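Local atomic coordinates of type 4 fimbrial biogenesis protein PilY1 (Pseudomonas aeruginosa, PDB entry 3HX6), a protein that primes assembly of type IV pili, takes part in adhesion to host cells and twitching motility, and probably tunes pilus retraction through calcium binding and release. Residues 276-281 and 312-317. The protein carries 3 engineered substitutions. Residues are numbered along the deposited sequence; the frame is centred on the assembly and turned at random.
Sequences NLWRFD and GQPLYS
With CG anti to its carbonyl carbon (chi1 -55°), W278 swings its indole back alongside P314, and the same choice in N276 turns the amide toward S317. The proline lies over one face of the indole in a CH-pi contact, its CB 3.7 Å from the centroid of the W278 six-membered ring; N276 CB covers the same face. At the ring edge, W278 CZ3 comes within 3.1 Å of G312 O. S317 OG donates to N276 OD1 at 2.8 Å, approaching in the plane of the amide carbonyl. On the other face of the sheet L277 and L315 run side by side, L277 CD1 4.1 Å from L315 CD2. L277 meets two residues through its backbone: its N donates to Y316 O (2.7 Å). L277 O in turn accepts from L315 N (2.8 Å). L315 and Y316 thus both face L277, a classic beta bulge. Between Q313 and R279 a water fills in, taking the N-H of R279 (3.0 Å) and donating to Q313 O (2.7 Å); direct pairing resumes where R279 meets S309. The contact joins the last two strands of a four-stranded antiparallel blade of the PilY1 beta-propeller. Strand 267-272 flanks 276-281 on its other edge, D272 accepting from W278 NE1, while V345 of strand 343-348 in the adjoining sheet packs on both L277 and L315.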
loop_
_atom_site.group_PDB
_atom_site.type_symbol
_atom_site.label_atom_id
_atom_site.label_comp_id
_atom_site.label_asym_id
_atom_site.label_seq_id
_atom_site.Cartn_x
_atom_site.Cartn_y
_atom_site.Cartn_z
ATOM N N ASN A 276 -32.176 -19.143 3.558
ATOM C CA ASN A 276 -32.759 -17.892 4.026
ATOM C C ASN A 276 -31.648 -16.895 4.320
ATOM O O ASN A 276 -30.641 -17.252 4.921
ATOM C CB ASN A 276 -33.560 -18.116 5.306
ATOM C CG ASN A 276 -34.652 -19.139 5.131
ATOM O OD1 ASN A 276 -35.618 -18.908 4.404
ATOM N ND2 ASN A 276 -34.501 -20.287 5.789
ATOM N N LEU A 277 -31.827 -15.650 3.888
ATOM C CA LEU A 277 -30.839 -14.611 4.168
ATOM C C LEU A 277 -31.477 -13.793 5.287
ATOM O O LEU A 277 -32.433 -13.043 5.064
ATOM C CB LEU A 277 -30.591 -13.740 2.930
ATOM C CG LEU A 277 -29.373 -12.800 2.919
ATOM C CD1 LEU A 277 -29.492 -11.763 4.029
ATOM C CD2 LEU A 277 -28.092 -13.610 3.071
ATOM N N TRP A 278 -30.955 -13.949 6.495
ATOM C CA TRP A 278 -31.509 -13.254 7.647
ATOM C C TRP A 278 -30.810 -11.955 7.997
ATOM O O TRP A 278 -29.628 -11.789 7.724
ATOM C CB TRP A 278 -31.434 -14.146 8.891
ATOM C CG TRP A 278 -32.073 -15.481 8.741
ATOM C CD1 TRP A 278 -31.454 -16.661 8.442
ATOM C CD2 TRP A 278 -33.467 -15.776 8.867
ATOM N NE1 TRP A 278 -32.382 -17.681 8.377
ATOM C CE2 TRP A 278 -33.625 -17.163 8.632
ATOM C CE3 TRP A 278 -34.602 -15.000 9.157
ATOM C CZ2 TRP A 278 -34.875 -17.794 8.678
ATOM C CZ3 TRP A 278 -35.849 -15.629 9.205
ATOM C CH2 TRP A 278 -35.973 -17.015 8.965
ATOM N N ARG A 279 -31.560 -11.026 8.583
ATOM C CA ARG A 279 -30.957 -9.801 9.074
ATOM C C ARG A 279 -31.334 -9.773 10.545
ATOM O O ARG A 279 -32.409 -10.249 10.936
ATOM C CB ARG A 279 -31.483 -8.536 8.400
ATOM C CG ARG A 279 -30.551 -7.349 8.689
ATOM C CD ARG A 279 -31.108 -6.010 8.232
ATOM N NE ARG A 279 -32.140 -5.509 9.132
ATOM C CZ ARG A 279 -32.797 -4.369 8.940
ATOM N NH1 ARG A 279 -32.526 -3.617 7.878
ATOM N NH2 ARG A 279 -33.713 -3.972 9.812
ATOM N N PHE A 280 -30.441 -9.227 11.358
ATOM C CA PHE A 280 -30.655 -9.134 12.788
ATOM C C PHE A 280 -30.412 -7.686 13.175
ATOM O O PHE A 280 -29.466 -7.067 12.694
ATOM C CB PHE A 280 -29.657 -10.034 13.525
ATOM C CG PHE A 280 -29.728 -11.489 13.123
ATOM C CD1 PHE A 280 -30.471 -12.395 13.870
ATOM C CD2 PHE A 280 -29.050 -11.948 11.991
ATOM C CE1 PHE A 280 -30.542 -13.745 13.502
ATOM C CE2 PHE A 280 -29.112 -13.294 11.609
ATOM C CZ PHE A 280 -29.861 -14.195 12.368
ATOM N N ASP A 281 -31.283 -7.143 14.017
ATOM C CA ASP A 281 -31.140 -5.776 14.488
ATOM C C ASP A 281 -30.275 -5.852 15.734
ATOM O O ASP A 281 -30.653 -6.499 16.713
ATOM C CB ASP A 281 -32.497 -5.178 14.866
ATOM C CG ASP A 281 -33.383 -4.896 13.658
ATOM O OD1 ASP A 281 -34.555 -4.513 13.868
ATOM O OD2 ASP A 281 -32.917 -5.051 12.509
ATOM N N GLY A 312 -38.943 -11.384 12.146
ATOM C CA GLY A 312 -38.660 -12.806 12.061
ATOM C C GLY A 312 -38.717 -13.319 10.633
ATOM O O GLY A 312 -38.504 -14.501 10.379
ATOM N N GLN A 313 -39.026 -12.426 9.700
ATOM C CA GLN A 313 -39.086 -12.784 8.290
ATOM C C GLN A 313 -37.693 -12.584 7.703
ATOM O O GLN A 313 -37.015 -11.607 8.024
ATOM C CB GLN A 313 -40.060 -11.872 7.544
ATOM C CG GLN A 313 -40.260 -12.243 6.073
ATOM C CD GLN A 313 -40.965 -11.147 5.289
ATOM O OE1 GLN A 313 -41.574 -10.240 5.872
ATOM N NE2 GLN A 313 -40.892 -11.226 3.962
ATOM N N PRO A 314 -37.243 -13.505 6.840
ATOM C CA PRO A 314 -35.911 -13.341 6.250
ATOM C C PRO A 314 -35.971 -12.293 5.145
ATOM O O PRO A 314 -37.027 -12.069 4.544
ATOM C CB PRO A 314 -35.599 -14.737 5.716
ATOM C CG PRO A 314 -36.973 -15.235 5.298
ATOM C CD PRO A 314 -37.841 -14.800 6.463
ATOM N N LEU A 315 -34.849 -11.632 4.886
ATOM C CA LEU A 315 -34.807 -10.626 3.833
ATOM C C LEU A 315 -35.141 -11.298 2.508
ATOM O O LEU A 315 -35.762 -10.700 1.626
ATOM C CB LEU A 315 -33.404 -10.019 3.729
ATOM C CG LEU A 315 -33.192 -8.960 2.644
ATOM C CD1 LEU A 315 -33.827 -7.632 3.089
ATOM C CD2 LEU A 315 -31.704 -8.768 2.409
ATOM N N TYR A 316 -34.724 -12.554 2.386
ATOM C CA TYR A 316 -34.910 -13.313 1.158
ATOM C C TYR A 316 -34.730 -14.813 1.422
ATOM O O TYR A 316 -34.096 -15.210 2.402
ATOM C CB TYR A 316 -33.864 -12.828 0.141
ATOM C CG TYR A 316 -34.055 -13.313 -1.274
ATOM C CD1 TYR A 316 -33.362 -14.426 -1.759
ATOM C CD2 TYR A 316 -34.951 -12.668 -2.128
ATOM C CE1 TYR A 316 -33.564 -14.886 -3.071
ATOM C CE2 TYR A 316 -35.157 -13.118 -3.433
ATOM C CZ TYR A 316 -34.466 -14.220 -3.897
ATOM O OH TYR A 316 -34.685 -14.647 -5.189
ATOM N N SER A 317 -35.313 -15.641 0.558
ATOM C CA SER A 317 -35.175 -17.095 0.659
ATOM C C SER A 317 -34.764 -17.573 -0.728
ATOM O O SER A 317 -35.545 -17.502 -1.681
ATOM C CB SER A 317 -36.492 -17.744 1.075
ATOM O OG SER A 317 -36.812 -17.421 2.412
HETATM O O HOH W 1 -34.527 -11.462 9.073
#